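Side-chain contacts in bifunctional protein PutA (PDB 5UR2), which probably carries out both steps of proline breakdown, oxidising L-proline with a flavin cofactor and the resulting glutamate semialdehyde to glutamate with NAD(+): residues Asn916-Glu921 / Gly925-Asn930; Asn751-Asp756 / Asp766-Ser771; Ala869-Ala874 / Gly878-Val883. All coordinates share one frame; numbering follows the deposited sequence.

Contact 1. Residues Asn916-Glu921 / Gly925-Asn930; sequences NRVKEE and GNLYVN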
loop_
_atom_site.group_PDB
_atom_site.type_symbol
_atom_site.label_atom_id
_atom_site.label_comp_id
_atom_site.label_asym_id
_atom_site.label_seq_id
_atom_site.Cartn_x
_atom_site.Cartn_y
_atom_site.Cartn_z
ATOM N N ASN B 916 -14.735 23.465 -3.446
ATOM C CA ASN B 916 -14.953 22.313 -2.575
ATOM C C ASN B 916 -16.190 21.514 -2.986
ATOM O O ASN B 916 -16.171 20.278 -2.944
ATOM C CB ASN B 916 -15.040 22.754 -1.116
ATOM C CG ASN B 916 -13.674 23.092 -0.537
ATOM O OD1 ASN B 916 -12.641 22.591 -1.006
ATOM N ND2 ASN B 916 -13.659 23.935 0.487
ATOM N N ARG B 917 -17.270 22.190 -3.398
ATOM C CA ARG B 917 -18.466 21.461 -3.837
ATOM C C ARG B 917 -18.160 20.547 -5.014
ATOM O O ARG B 917 -18.610 19.394 -5.050
ATOM C CB ARG B 917 -19.594 22.426 -4.221
ATOM C CG ARG B 917 -20.369 22.975 -3.061
ATOM C CD ARG B 917 -21.695 23.526 -3.544
ATOM N NE ARG B 917 -22.564 22.471 -4.080
ATOM C CZ ARG B 917 -23.654 22.713 -4.800
ATOM N NH1 ARG B 917 -23.998 23.964 -5.072
ATOM N NH2 ARG B 917 -24.403 21.714 -5.244
ATOM N N VAL B 918 -17.402 21.051 -5.991
ATOM C CA VAL B 918 -17.029 20.247 -7.143
ATOM C C VAL B 918 -16.190 19.060 -6.691
ATOM O O VAL B 918 -16.362 17.936 -7.182
ATOM C CB VAL B 918 -16.287 21.113 -8.185
ATOM C CG1 VAL B 918 -15.719 20.247 -9.346
ATOM C CG2 VAL B 918 -17.215 22.189 -8.747
ATOM N N LYS B 919 -15.250 19.294 -5.771
ATOM C CA LYS B 919 -14.440 18.194 -5.259
ATOM C C LYS B 919 -15.307 17.110 -4.637
ATOM O O LYS B 919 -15.062 15.919 -4.840
ATOM C CB LYS B 919 -13.425 18.706 -4.246
ATOM C CG LYS B 919 -12.199 19.355 -4.868
ATOM C CD LYS B 919 -11.376 19.969 -3.748
ATOM C CE LYS B 919 -10.137 20.667 -4.241
ATOM N NZ LYS B 919 -9.554 21.463 -3.117
ATOM N N GLU B 920 -16.332 17.500 -3.891
ATOM C CA GLU B 920 -17.145 16.521 -3.184
ATOM C C GLU B 920 -18.279 15.955 -4.023
ATOM O O GLU B 920 -18.837 14.925 -3.640
ATOM C CB GLU B 920 -17.736 17.125 -1.898
ATOM C CG GLU B 920 -16.702 17.428 -0.813
ATOM N N GLU B 921 -18.680 16.615 -5.117
ATOM C CA GLU B 921 -19.894 16.224 -5.832
ATOM C C GLU B 921 -19.702 15.841 -7.295
ATOM O O GLU B 921 -20.594 15.200 -7.859
ATOM C CB GLU B 921 -20.944 17.349 -5.778
ATOM C CG GLU B 921 -21.373 17.746 -4.390
ATOM C CD GLU B 921 -22.269 18.978 -4.400
ATOM O OE1 GLU B 921 -23.143 19.064 -5.294
ATOM O OE2 GLU B 921 -22.087 19.873 -3.539
ATOM N N GLY B 925 -13.246 10.127 -12.050
ATOM C CA GLY B 925 -12.055 9.514 -11.488
ATOM C C GLY B 925 -10.847 10.424 -11.477
ATOM O O GLY B 925 -9.940 10.238 -10.665
ATOM N N ASN B 926 -10.797 11.390 -12.389
ATOM C CA ASN B 926 -9.731 12.385 -12.435
ATOM C C ASN B 926 -10.387 13.752 -12.481
ATOM O O ASN B 926 -10.987 14.125 -13.498
ATOM C CB ASN B 926 -8.803 12.187 -13.629
ATOM C CG ASN B 926 -7.783 11.098 -13.393
ATOM O OD1 ASN B 926 -8.048 9.909 -13.605
ATOM N ND2 ASN B 926 -6.608 11.498 -12.934
ATOM N N LEU B 927 -10.286 14.471 -11.369
ATOM C CA LEU B 927 -10.896 15.774 -11.188
ATOM C C LEU B 927 -9.810 16.837 -11.258
ATOM O O LEU B 927 -8.766 16.702 -10.611
ATOM C CB LEU B 927 -11.614 15.832 -9.843
ATOM C CG LEU B 927 -12.631 16.927 -9.593
ATOM C CD1 LEU B 927 -13.743 16.380 -8.674
ATOM C CD2 LEU B 927 -11.962 18.127 -8.997
ATOM N N TYR B 928 -10.058 17.900 -12.014
ATOM C CA TYR B 928 -9.080 18.970 -12.172
ATOM C C TYR B 928 -9.678 20.302 -11.764
ATOM O O TYR B 928 -10.831 20.602 -12.090
ATOM C CB TYR B 928 -8.564 19.057 -13.623
ATOM C CG TYR B 928 -7.828 17.816 -14.042
ATOM C CD1 TYR B 928 -6.473 17.678 -13.775
ATOM C CD2 TYR B 928 -8.494 16.763 -14.672
ATOM C CE1 TYR B 928 -5.791 16.543 -14.129
ATOM C CE2 TYR B 928 -7.817 15.627 -15.046
ATOM C CZ TYR B 928 -6.463 15.526 -14.771
ATOM O OH TYR B 928 -5.773 14.405 -15.131
ATOM N N VAL B 929 -8.880 21.115 -11.074
ATOM C CA VAL B 929 -9.284 22.455 -10.656
ATOM C C VAL B 929 -8.328 23.461 -11.282
ATOM O O VAL B 929 -7.107 23.389 -11.072
ATOM C CB VAL B 929 -9.329 22.587 -9.126
ATOM C CG1 VAL B 929 -9.726 23.995 -8.709
ATOM C CG2 VAL B 929 -10.322 21.584 -8.557
ATOM N N ASN B 930 -8.883 24.366 -12.089
ATOM C CA ASN B 930 -8.153 25.503 -12.654
ATOM C C ASN B 930 -7.011 25.075 -13.574
ATOM O O ASN B 930 -5.996 25.770 -13.673
ATOM C CB ASN B 930 -7.655 26.441 -11.551
ATOM C CG ASN B 930 -8.789 27.296 -10.980
ATOM O OD1 ASN B 930 -9.758 27.590 -11.687
ATOM N ND2 ASN B 930 -8.663 27.720 -9.722
#
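Leu927 lays its CD1 methyl against the backbone of the last helical turn, 3.4 Å from Val918 O and 3.9 Å from Lys919 CA. Its CG stands anti to the backbone N (chi1 -163°), which carries both methyls from the strand to the helix. The second methyl, CD2, meets Val918 CG1 at 4.3 Å. The aliphatic stem of Lys919 also comes to Leu927 CD2, through its CG (4.3 Å), and passes on toward Val929, with CE 4.4 Å from Val929 CG2. Helix 912-921 and strand 926-929 are the last two elements of a beta-alpha-beta unit that begins with strand 901-908; the short segments run nearly antiparallel, at 176°, with their axes 9.5 Å apart. Val918 and Val929 both also touch Val907 of that first strand. The extended Lys919 chain delivers NZ to Glu972 of the second subunit in a salt bridge, while residues 926-929 pair in parallel with a strand of that subunit, carrying the sheet across the interface. Turned from the strand, Arg917 grips Glu921 side-on: NE gives a nearly straight bond to OE2 (2.7 Å, 174°), NH2 bonds to OE1, and NH1 makes a second salt bridge, to Asp890.

Contact 2. Residues Asn751-Asp756 / Asp766-Ser771; sequences NAVIID and DGVIYS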
loop_
_atom_site.group_PDB
_atom_site.type_symbol
_atom_site.label_atom_id
_atom_site.label_comp_id
_atom_site.label_asym_id
_atom_site.label_seq_id
_atom_site.Cartn_x
_atom_site.Cartn_y
_atom_site.Cartn_z
ATOM N N ASN B 751 -16.562 13.936 -21.065
ATOM C CA ASN B 751 -15.984 14.733 -19.998
ATOM C C ASN B 751 -16.340 16.212 -20.128
ATOM O O ASN B 751 -16.259 16.795 -21.214
ATOM C CB ASN B 751 -14.472 14.540 -20.009
ATOM C CG ASN B 751 -14.094 13.081 -20.131
ATOM O OD1 ASN B 751 -14.378 12.276 -19.230
ATOM N ND2 ASN B 751 -13.469 12.721 -21.248
ATOM N N ALA B 752 -16.688 16.824 -18.996
ATOM C CA ALA B 752 -17.139 18.202 -18.957
ATOM C C ALA B 752 -16.138 19.072 -18.203
ATOM O O ALA B 752 -15.449 18.612 -17.289
ATOM C CB ALA B 752 -18.522 18.306 -18.304
ATOM N N VAL B 753 -16.047 20.331 -18.619
ATOM C CA VAL B 753 -15.378 21.380 -17.859
ATOM C C VAL B 753 -16.442 22.400 -17.457
ATOM O O VAL B 753 -17.213 22.870 -18.305
ATOM C CB VAL B 753 -14.250 22.037 -18.675
ATOM C CG1 VAL B 753 -13.579 23.146 -17.853
ATOM C CG2 VAL B 753 -13.224 20.991 -19.090
ATOM N N ILE B 754 -16.506 22.722 -16.169
ATOM C CA ILE B 754 -17.465 23.699 -15.665
ATOM C C ILE B 754 -16.770 25.049 -15.569
ATOM O O ILE B 754 -15.656 25.144 -15.037
ATOM C CB ILE B 754 -18.031 23.287 -14.297
ATOM C CG1 ILE B 754 -18.720 21.930 -14.384
ATOM C CG2 ILE B 754 -19.034 24.353 -13.809
ATOM C CD1 ILE B 754 -19.124 21.386 -13.033
ATOM N N ILE B 755 -17.416 26.088 -16.081
ATOM C CA ILE B 755 -16.897 27.449 -16.029
ATOM C C ILE B 755 -17.738 28.239 -15.038
ATOM O O ILE B 755 -18.890 28.584 -15.327
ATOM C CB ILE B 755 -16.913 28.124 -17.402
ATOM C CG1 ILE B 755 -16.239 27.242 -18.450
ATOM C CG2 ILE B 755 -16.282 29.496 -17.297
ATOM C CD1 ILE B 755 -14.805 26.913 -18.144
ATOM N N ASP B 756 -17.171 28.527 -13.868
ATOM C CA ASP B 756 -17.847 29.355 -12.882
ATOM C C ASP B 756 -17.878 30.811 -13.346
ATOM O O ASP B 756 -17.124 31.227 -14.225
ATOM C CB ASP B 756 -17.140 29.268 -11.530
ATOM C CG ASP B 756 -18.048 29.623 -10.369
ATOM O OD1 ASP B 756 -19.208 30.040 -10.617
ATOM O OD2 ASP B 756 -17.585 29.509 -9.211
ATOM N N ASP B 766 -7.850 28.804 -22.588
ATOM C CA ASP B 766 -6.706 27.998 -22.981
ATOM C C ASP B 766 -6.888 26.539 -22.566
ATOM O O ASP B 766 -6.690 25.628 -23.375
ATOM C CB ASP B 766 -5.427 28.577 -22.390
ATOM C CG ASP B 766 -4.192 27.963 -23.007
ATOM O OD1 ASP B 766 -3.934 28.225 -24.203
ATOM O OD2 ASP B 766 -3.488 27.211 -22.301
ATOM N N GLY B 767 -7.303 26.297 -21.319
ATOM C CA GLY B 767 -7.477 24.922 -20.871
ATOM C C GLY B 767 -8.541 24.166 -21.654
ATOM O O GLY B 767 -8.346 23.003 -22.020
ATOM N N VAL B 768 -9.669 24.820 -21.949
ATOM C CA VAL B 768 -10.741 24.132 -22.668
ATOM C C VAL B 768 -10.347 23.859 -24.126
ATOM O O VAL B 768 -10.602 22.767 -24.663
ATOM C CB VAL B 768 -12.048 24.931 -22.544
ATOM C CG1 VAL B 768 -13.062 24.443 -23.530
ATOM C CG2 VAL B 768 -12.594 24.810 -21.132
ATOM N N ILE B 769 -9.717 24.833 -24.790
ATOM C CA ILE B 769 -9.285 24.626 -26.177
ATOM C C ILE B 769 -8.371 23.411 -26.272
ATOM O O ILE B 769 -8.601 22.503 -27.083
ATOM C CB ILE B 769 -8.598 25.888 -26.740
ATOM C CG1 ILE B 769 -9.620 26.985 -26.986
ATOM C CG2 ILE B 769 -7.923 25.595 -28.075
ATOM C CD1 ILE B 769 -10.538 26.666 -28.149
ATOM N N TYR B 770 -7.341 23.353 -25.427
ATOM C CA TYR B 770 -6.422 22.227 -25.531
ATOM C C TYR B 770 -7.089 20.930 -25.102
ATOM O O TYR B 770 -6.871 19.885 -25.730
ATOM C CB TYR B 770 -5.133 22.464 -24.731
ATOM C CG TYR B 770 -4.251 21.240 -24.808
ATOM C CD1 TYR B 770 -3.703 20.853 -26.016
ATOM C CD2 TYR B 770 -4.022 20.424 -23.684
ATOM C CE1 TYR B 770 -2.920 19.715 -26.122
ATOM C CE2 TYR B 770 -3.229 19.287 -23.778
ATOM C CZ TYR B 770 -2.688 18.933 -25.015
ATOM O OH TYR B 770 -1.908 17.803 -25.167
ATOM N N SER B 771 -7.922 20.972 -24.058
ATOM C CA SER B 771 -8.622 19.756 -23.621
ATOM C C SER B 771 -9.590 19.233 -24.685
ATOM O O SER B 771 -9.812 18.013 -24.787
ATOM C CB SER B 771 -9.370 20.015 -22.306
ATOM O OG SER B 771 -8.491 20.321 -21.227
#
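Val753 and Val768 meet methyl to methyl, with Val753 CG1 3.8 Å from Val768 CG2, and the two side chains run alongside one another, pointing opposite ways. The same Val768 methyl also lies 4.1 Å from Val753 CB, so it rests against the branch point as well as the branch. Ile755, two residues farther along the strand and on the same face, reaches it more loosely, its CD1 4.3 Å from Val768 CG2. The two valines thus meet through non-equivalent branches, Val753 by the methyl anti to its backbone N (chi1 179°) and Val768 by the one beside its own. Around this trio, Val786 and Leu800 touch Val768, Phe796 touches Ile755, and Phe908 lies against both Val753 and Ile755. The two segments belong to the beta-alpha-beta unit of strand 751-755, helix 761-773 and strand 783-789, in which the helix covers one face of the parallel strands. One turn beyond Val768, Ser771 OG donates to Gly767 O at 2.8 Å, from above the carbonyl plane, while Ser771 N reaches that oxygen from the opposite face. OG is bonded in addition to Ile933 N, so the buried hydroxyl is satisfied. No hydrogen bond crosses between the segments, so this contact is made by dispersion and burial of apolar side chains, without a directional bond between strand and helix.

Contact 3. Residues Ala869-Ala874 / Gly878-Val883; sequences AKLAQA and GPVVAV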
loop_
_atom_site.group_PDB
_atom_site.type_symbol
_atom_site.label_atom_id
_atom_site.label_comp_id
_atom_site.label_asym_id
_atom_site.label_seq_id
_atom_site.Cartn_x
_atom_site.Cartn_y
_atom_site.Cartn_z
ATOM N N ALA B 869 -29.205 16.051 -24.442
ATOM C CA ALA B 869 -29.127 15.805 -25.877
ATOM C C ALA B 869 -28.101 14.719 -26.195
ATOM O O ALA B 869 -27.091 14.553 -25.498
ATOM C CB ALA B 869 -28.744 17.087 -26.619
ATOM N N LYS B 870 -28.360 13.997 -27.291
ATOM C CA LYS B 870 -27.446 12.942 -27.716
ATOM C C LYS B 870 -26.027 13.478 -27.888
ATOM O O LYS B 870 -25.052 12.837 -27.470
ATOM C CB LYS B 870 -27.966 12.301 -29.002
ATOM C CG LYS B 870 -27.104 11.170 -29.558
ATOM C CD LYS B 870 -27.604 10.758 -30.957
ATOM C CE LYS B 870 -26.840 9.567 -31.530
ATOM N NZ LYS B 870 -27.417 9.144 -32.845
ATOM N N LEU B 871 -25.897 14.674 -28.468
ATOM C CA LEU B 871 -24.582 15.281 -28.651
ATOM C C LEU B 871 -23.851 15.441 -27.329
ATOM O O LEU B 871 -22.618 15.360 -27.292
ATOM C CB LEU B 871 -24.721 16.638 -29.346
ATOM C CG LEU B 871 -23.452 17.472 -29.509
ATOM C CD1 LEU B 871 -22.462 16.794 -30.428
ATOM C CD2 LEU B 871 -23.805 18.839 -30.055
ATOM N N ALA B 872 -24.593 15.649 -26.239
ATOM C CA ALA B 872 -24.034 15.873 -24.913
ATOM C C ALA B 872 -23.979 14.615 -24.053
ATOM O O ALA B 872 -23.713 14.723 -22.852
ATOM C CB ALA B 872 -24.832 16.959 -24.185
ATOM N N GLN B 873 -24.219 13.423 -24.634
ATOM C CA GLN B 873 -24.254 12.139 -23.926
ATOM C C GLN B 873 -23.376 11.066 -24.570
ATOM O O GLN B 873 -22.689 10.332 -23.851
ATOM C CB GLN B 873 -25.723 11.614 -23.816
ATOM C CG GLN B 873 -26.634 12.399 -22.856
ATOM C CD GLN B 873 -26.265 12.182 -21.378
ATOM O OE1 GLN B 873 -25.793 11.109 -20.988
ATOM N NE2 GLN B 873 -26.453 13.216 -20.564
ATOM N N ALA B 874 -23.401 10.935 -25.897
ATOM C CA ALA B 874 -22.643 9.900 -26.590
ATOM C C ALA B 874 -21.230 10.381 -26.876
ATOM O O ALA B 874 -21.029 11.514 -27.326
ATOM C CB ALA B 874 -23.339 9.511 -27.903
ATOM N N GLY B 878 -13.872 12.920 -31.306
ATOM C CA GLY B 878 -13.546 13.818 -32.383
ATOM C C GLY B 878 -13.537 15.255 -31.898
ATOM O O GLY B 878 -13.814 15.544 -30.724
ATOM N N PRO B 879 -13.178 16.236 -32.832
ATOM C CA PRO B 879 -13.048 17.648 -32.424
ATOM C C PRO B 879 -14.399 18.361 -32.393
ATOM O O PRO B 879 -14.657 19.300 -33.149
ATOM C CB PRO B 879 -12.100 18.206 -33.495
ATOM C CG PRO B 879 -12.439 17.420 -34.723
ATOM C CD PRO B 879 -12.798 16.025 -34.242
ATOM N N VAL B 880 -15.278 17.904 -31.504
ATOM C CA VAL B 880 -16.678 18.324 -31.463
ATOM C C VAL B 880 -17.043 18.632 -30.017
ATOM O O VAL B 880 -16.952 17.755 -29.151
ATOM C CB VAL B 880 -17.607 17.240 -32.050
ATOM C CG1 VAL B 880 -19.093 17.662 -32.011
ATOM C CG2 VAL B 880 -17.195 16.917 -33.486
ATOM N N VAL B 881 -17.430 19.875 -29.750
ATOM C CA VAL B 881 -17.705 20.353 -28.400
ATOM C C VAL B 881 -19.158 20.797 -28.300
ATOM O O VAL B 881 -19.658 21.521 -29.173
ATOM C CB VAL B 881 -16.782 21.523 -28.012
ATOM C CG1 VAL B 881 -17.167 22.075 -26.632
ATOM C CG2 VAL B 881 -15.328 21.080 -28.064
ATOM N N ALA B 882 -19.814 20.416 -27.202
ATOM C CA ALA B 882 -21.148 20.906 -26.870
ATOM C C ALA B 882 -21.028 21.884 -25.707
ATOM O O ALA B 882 -20.632 21.489 -24.602
ATOM C CB ALA B 882 -22.084 19.746 -26.507
ATOM N N VAL B 883 -21.370 23.150 -25.950
ATOM C CA VAL B 883 -21.414 24.168 -24.898
ATOM C C VAL B 883 -22.810 24.157 -24.283
ATOM O O VAL B 883 -23.811 24.300 -24.992
ATOM C CB VAL B 883 -21.067 25.561 -25.449
ATOM C CG1 VAL B 883 -21.171 26.604 -24.347
ATOM C CG2 VAL B 883 -19.679 25.577 -26.034
#
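A short 3-10 turn at residues 870-871, in the loop that connects strand 860-863 to strand 880-886, folds back over the strand it leads into. Its contribution is Leu871, which is directed toward the strand and divides its branches between two residues of one face. CD1 goes to Val880, 3.8 Å from CG1, and the two side chains meet at a slant. CD2 and CG settle together on the single methyl of Ala882, each 4.0 Å from its CB. The small alanine thus takes the body of the leucine, while the longer valine side chain meets the end of one branch. In Leu871 the CG atom lies opposite the backbone N (chi1 175°), extending the isobutyl group from the turn toward the strand; Val880 presents the methyl that is likewise anti to its own N. Val880 and Ala882 alternate with Val881, whose side chain leaves from the other face to lie on Ala772 and Phe773 of helix 761-773. Strand 880-886 is an inner strand of the mixed sheet in the aldehyde dehydrogenase part of the chain, running parallel between 783-789 and 860-863. On the Leu871 side, Phe862 touches both Leu871 and Val880, and helix 825-841 adds Ala838 against Leu871 and Ile831 and Ile835 against Val880. The turn is held by its own backbone: Ala872 N bonds to Ala869 O at 2.8 Å, and Lys870 O accepts from both Gln873 N and Ala874 N. Lys750 NZ draws the loop in further, bonding to Leu871 O and Ala874 O. Just before the strand, Pro879 sits at the centre of an inverse gamma turn, a sharp bend from which the extended backbone of residues 880-883 sets out.

Overall arrangement
From the N terminus, contact 2 comes first, closing the short connection from strand 751-755 to helix 761-773. Contact 3 follows, folding the loop of residues 869-874 onto the next strand, and contact 1 comes last, closing the short connection of residues 922-925 between helix 912-921 and strand 926-929. The three are in series, neither nested nor crossing, yet all reach the same mixed sheet of the aldehyde dehydrogenase region. Contact 2 lies between the others, its centre about 13 Å from each, whereas the centres of contacts 1 and 3 are about 21 Å apart. Strand 783-789 links the strands of contacts 2 and 3, strand 901-908 those of contacts 2 and 1.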